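Local structure of diaminopimelate decarboxylase (Aquifex aeolicus, 2P3E) at residues B[380-383]-B[389-392]; B[403-406]-B[411-414]. The protein probably catalyses the pyridoxal-phosphate-dependent decarboxylation of meso-diaminopimelate to L-lysine, the last step of lysine biosynthesis by the diaminopimelate pathway. All blocks are in the same frame, centred on the assembly; numbering follows the deposited sequence.

Contact 1. Residues B[380-383]-B[389-392]; sequences AMSS and PRAA
Ser382 and Ser383 meet the side chain of Arg390 inside the loop that joins strands 368-371 and 392-397. As in other class-II Orn/Lys/Arg decarboxylases, the chain folds into a pyridoxal-binding TIM barrel and a C-terminal beta domain, and this loop belongs to the latter. The contact is buried at the dimer interface, just after the 3-10 turn that includes Ala380 and Met381. At Ser382, OG is anti to the backbone N (chi1 -177°) and lies 3.2 Å from Arg390 CD. OG is also hydrogen-bonded to Asn314 O. A water donates to Ser382 OG at 2.9 Å and accepts from Ala391 N at 3.0 Å, a second tie between the segments. The Arg390 chain bends at chi3, and its NH1 donates to Ser382 O at 3.1 Å (N-H...O 157°). The oxygen lies in the guanidinium plane, while the donor sits above the carbonyl plane. NH1 also bonds His384 ND1 of the second subunit, and NE forms a salt bridge with Glu408. Replacing Arg390 by an alanine is likely to leave Glu408 without this charge partner and open a gap beside the serines. Ser383 takes part through its backbone: its O is 3.4 Å from Arg390 CG.

Contact 2. Residues B[403-406]-B[411-414]; sequences LIRK and DYIV
Arg405 and Tyr412 join the end of strand 400-405 to the short C-terminal helix 410-414. The strand belongs to the mixed sheet of the C-terminal beta domain. It pairs antiparallel with strand 392-397, and a classic beta bulge forms there: Ile404 and Arg405 both face Glu393. The two segments meet through these two side chains, Arg405 and Tyr412, both buried at the dimer interface.

The polar contact is slight. Arg405 NH2 donates to Tyr412 OH at 3.3 Å, a weak hydrogen bond with an N-H...O angle of only 129°. The stronger partner of Arg405 NH2 is Glu408, in a salt bridge. The guanidinium also reaches across the interface, where NH1 donates to Ile413 O of the second subunit. The stronger partner of Tyr412 OH is likewise across the dimer, the backbone O of Tyr412 of the second subunit. The phenol oxygen therefore joins an arginine of its own chain to a helix of the other.

Side chains also bond to the backbone of both segments. Tyr412 N is hydrogen-bonded to Asn409 OD1 at the start of the helix. Ile404 O bonds Asn69 ND2 and also Ser417 OG of the second subunit.

The two flat groups meet without stacking. Arg405 runs extended from CG to NE, with CG anti to the backbone N (chi1 -169°), which carries its guanidinium to the tyrosine. The two side chains cross at about a right angle, and their flat groups are turned 81° apart. The approach to the ring is oblique, and the hydroxyl end of the tyrosine does the touching. Tyr412 OH lies at the edge of the Arg405 guanidinium, in its plane, and Tyr412 CZ is 3.9 Å from Arg405 NH2.

How the contacts relate
Contact 1 closes before contact 2 opens along the chain, yet their centres are about 9 Å apart. They touch through their arginines: Arg390 NH2 is 3.3 Å from Arg405 NH2. Glu408 salt-bridges both side chains, which probably offsets the closeness of like charges. Arg390 NH2 also packs 3.4 Å from Tyr412 OH, and Ala392 CB lies 3.6 Å from Arg405 O. Both contacts reach the second subunit and so belong to the homodimer interface. Contact 1 is the nearer to the probable substrate site: the side chain of Ser382 is about 10 Å from that of Tyr377, probably a substrate-binding residue. Contact 2 lies away from the predicted site residues.

Contact 1. Residues B[380-383]-B[389-392]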
# COMPACT_ATOMS: atom_id res chain seq x y z
N ALA B 380 7.57 3.08 4.20
CA ALA B 380 6.78 2.30 5.15
C ALA B 380 5.45 1.77 4.55
O ALA B 380 4.99 0.69 4.93
CB ALA B 380 6.52 3.11 6.44
N MET B 381 4.89 2.52 3.60
CA MET B 381 3.62 2.13 2.96
C MET B 381 3.81 1.62 1.52
O MET B 381 2.84 1.38 0.82
CB MET B 381 2.62 3.30 2.98
CG MET B 381 2.38 3.86 4.39
SD MET B 381 1.09 5.15 4.45
CE MET B 381 -0.37 4.17 4.61
N SER B 382 5.07 1.43 1.12
CA SER B 382 5.42 0.93 -0.21
C SER B 382 5.04 -0.55 -0.40
O SER B 382 5.24 -1.40 0.51
CB SER B 382 6.92 1.15 -0.45
OG SER B 382 7.31 0.75 -1.74
N SER B 383 4.46 -0.85 -1.57
CA SER B 383 3.95 -2.19 -1.86
C SER B 383 4.62 -2.75 -3.12
O SER B 383 5.58 -2.15 -3.66
CB SER B 383 2.42 -2.15 -2.04
OG SER B 383 2.10 -1.51 -3.28
N PRO B 389 9.32 -4.15 -7.93
CA PRO B 389 10.22 -4.21 -6.78
C PRO B 389 10.37 -2.82 -6.16
O PRO B 389 10.35 -1.80 -6.88
CB PRO B 389 11.55 -4.66 -7.38
CG PRO B 389 11.20 -5.31 -8.69
CD PRO B 389 9.98 -4.55 -9.18
N ARG B 390 10.52 -2.80 -4.84
CA ARG B 390 10.65 -1.54 -4.12
C ARG B 390 12.06 -0.95 -4.25
O ARG B 390 13.02 -1.63 -4.64
CB ARG B 390 10.24 -1.69 -2.66
CG ARG B 390 8.75 -2.06 -2.49
CD ARG B 390 8.34 -2.20 -1.03
NE ARG B 390 8.96 -3.36 -0.39
CZ ARG B 390 8.46 -3.98 0.68
NH1 ARG B 390 7.32 -3.55 1.23
NH2 ARG B 390 9.09 -5.03 1.21
N ALA B 391 12.14 0.34 -3.93
CA ALA B 391 13.33 1.15 -4.17
C ALA B 391 14.49 0.76 -3.27
O ALA B 391 14.28 0.26 -2.16
CB ALA B 391 12.98 2.62 -3.92
N ALA B 392 15.71 1.05 -3.74
CA ALA B 392 16.89 1.03 -2.85
C ALA B 392 16.76 2.21 -1.87
O ALA B 392 16.08 3.20 -2.16
CB ALA B 392 18.18 1.16 -3.66
O HOH W 1 9.78 1.79 -2.77

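Contact 2. Residues B[403-406]-B[411-414]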
# COMPACT_ATOMS: atom_id res chain seq x y z
N LEU B 403 24.69 2.09 1.68
CA LEU B 403 23.51 1.44 1.19
C LEU B 403 22.80 0.80 2.38
O LEU B 403 23.39 -0.04 3.06
CB LEU B 403 23.86 0.41 0.10
CG LEU B 403 22.72 -0.35 -0.60
CD1 LEU B 403 21.83 0.66 -1.39
CD2 LEU B 403 23.30 -1.38 -1.55
N ILE B 404 21.57 1.25 2.68
CA ILE B 404 20.86 0.74 3.87
C ILE B 404 19.64 -0.19 3.53
O ILE B 404 19.09 -0.85 4.42
CB ILE B 404 20.49 1.87 4.88
CG1 ILE B 404 19.60 2.94 4.22
CG2 ILE B 404 21.76 2.51 5.46
CD1 ILE B 404 18.84 3.80 5.20
N ARG B 405 19.29 -0.26 2.25
CA ARG B 405 18.40 -1.30 1.73
C ARG B 405 18.69 -1.52 0.25
O ARG B 405 18.61 -0.58 -0.53
CB ARG B 405 16.92 -0.94 1.93
CG ARG B 405 15.99 -2.15 1.64
CD ARG B 405 14.50 -1.81 1.77
NE ARG B 405 13.70 -2.96 1.32
CZ ARG B 405 13.14 -3.86 2.13
NH1 ARG B 405 13.24 -3.76 3.44
NH2 ARG B 405 12.41 -4.84 1.60
N LYS B 406 19.04 -2.75 -0.11
CA LYS B 406 19.26 -3.09 -1.53
C LYS B 406 17.93 -2.99 -2.26
O LYS B 406 16.86 -3.23 -1.67
CB LYS B 406 19.80 -4.51 -1.68
CG LYS B 406 21.21 -4.75 -1.07
CD LYS B 406 21.61 -6.26 -1.17
CE LYS B 406 20.71 -7.15 -0.29
NZ LYS B 406 21.26 -8.54 -0.05
N ASP B 411 12.26 -11.89 -7.97
CA ASP B 411 12.32 -13.10 -7.19
C ASP B 411 11.90 -12.83 -5.75
O ASP B 411 11.21 -13.64 -5.15
CB ASP B 411 13.73 -13.70 -7.21
CG ASP B 411 14.05 -14.48 -8.51
OD1 ASP B 411 13.14 -14.74 -9.33
OD2 ASP B 411 15.24 -14.83 -8.68
N TYR B 412 12.34 -11.70 -5.19
CA TYR B 412 12.01 -11.33 -3.79
C TYR B 412 10.51 -11.21 -3.54
O TYR B 412 9.99 -11.70 -2.51
CB TYR B 412 12.70 -10.01 -3.42
CG TYR B 412 12.24 -9.43 -2.08
CD1 TYR B 412 12.82 -9.86 -0.88
CD2 TYR B 412 11.23 -8.47 -2.02
CE1 TYR B 412 12.41 -9.33 0.37
CE2 TYR B 412 10.79 -7.94 -0.79
CZ TYR B 412 11.39 -8.36 0.39
OH TYR B 412 10.98 -7.84 1.60
N ILE B 413 9.81 -10.57 -4.46
CA ILE B 413 8.35 -10.39 -4.38
C ILE B 413 7.63 -11.74 -4.23
O ILE B 413 6.74 -11.88 -3.39
CB ILE B 413 7.79 -9.60 -5.60
CG1 ILE B 413 8.47 -8.23 -5.73
CG2 ILE B 413 6.25 -9.42 -5.49
CD1 ILE B 413 8.13 -7.48 -7.05
N VAL B 414 8.01 -12.72 -5.06
CA VAL B 414 7.29 -14.00 -5.08
C VAL B 414 8.00 -15.16 -4.35
O VAL B 414 7.55 -16.30 -4.41
CB VAL B 414 6.90 -14.42 -6.53
CG1 VAL B 414 5.95 -13.38 -7.14
CG2 VAL B 414 8.13 -14.58 -7.40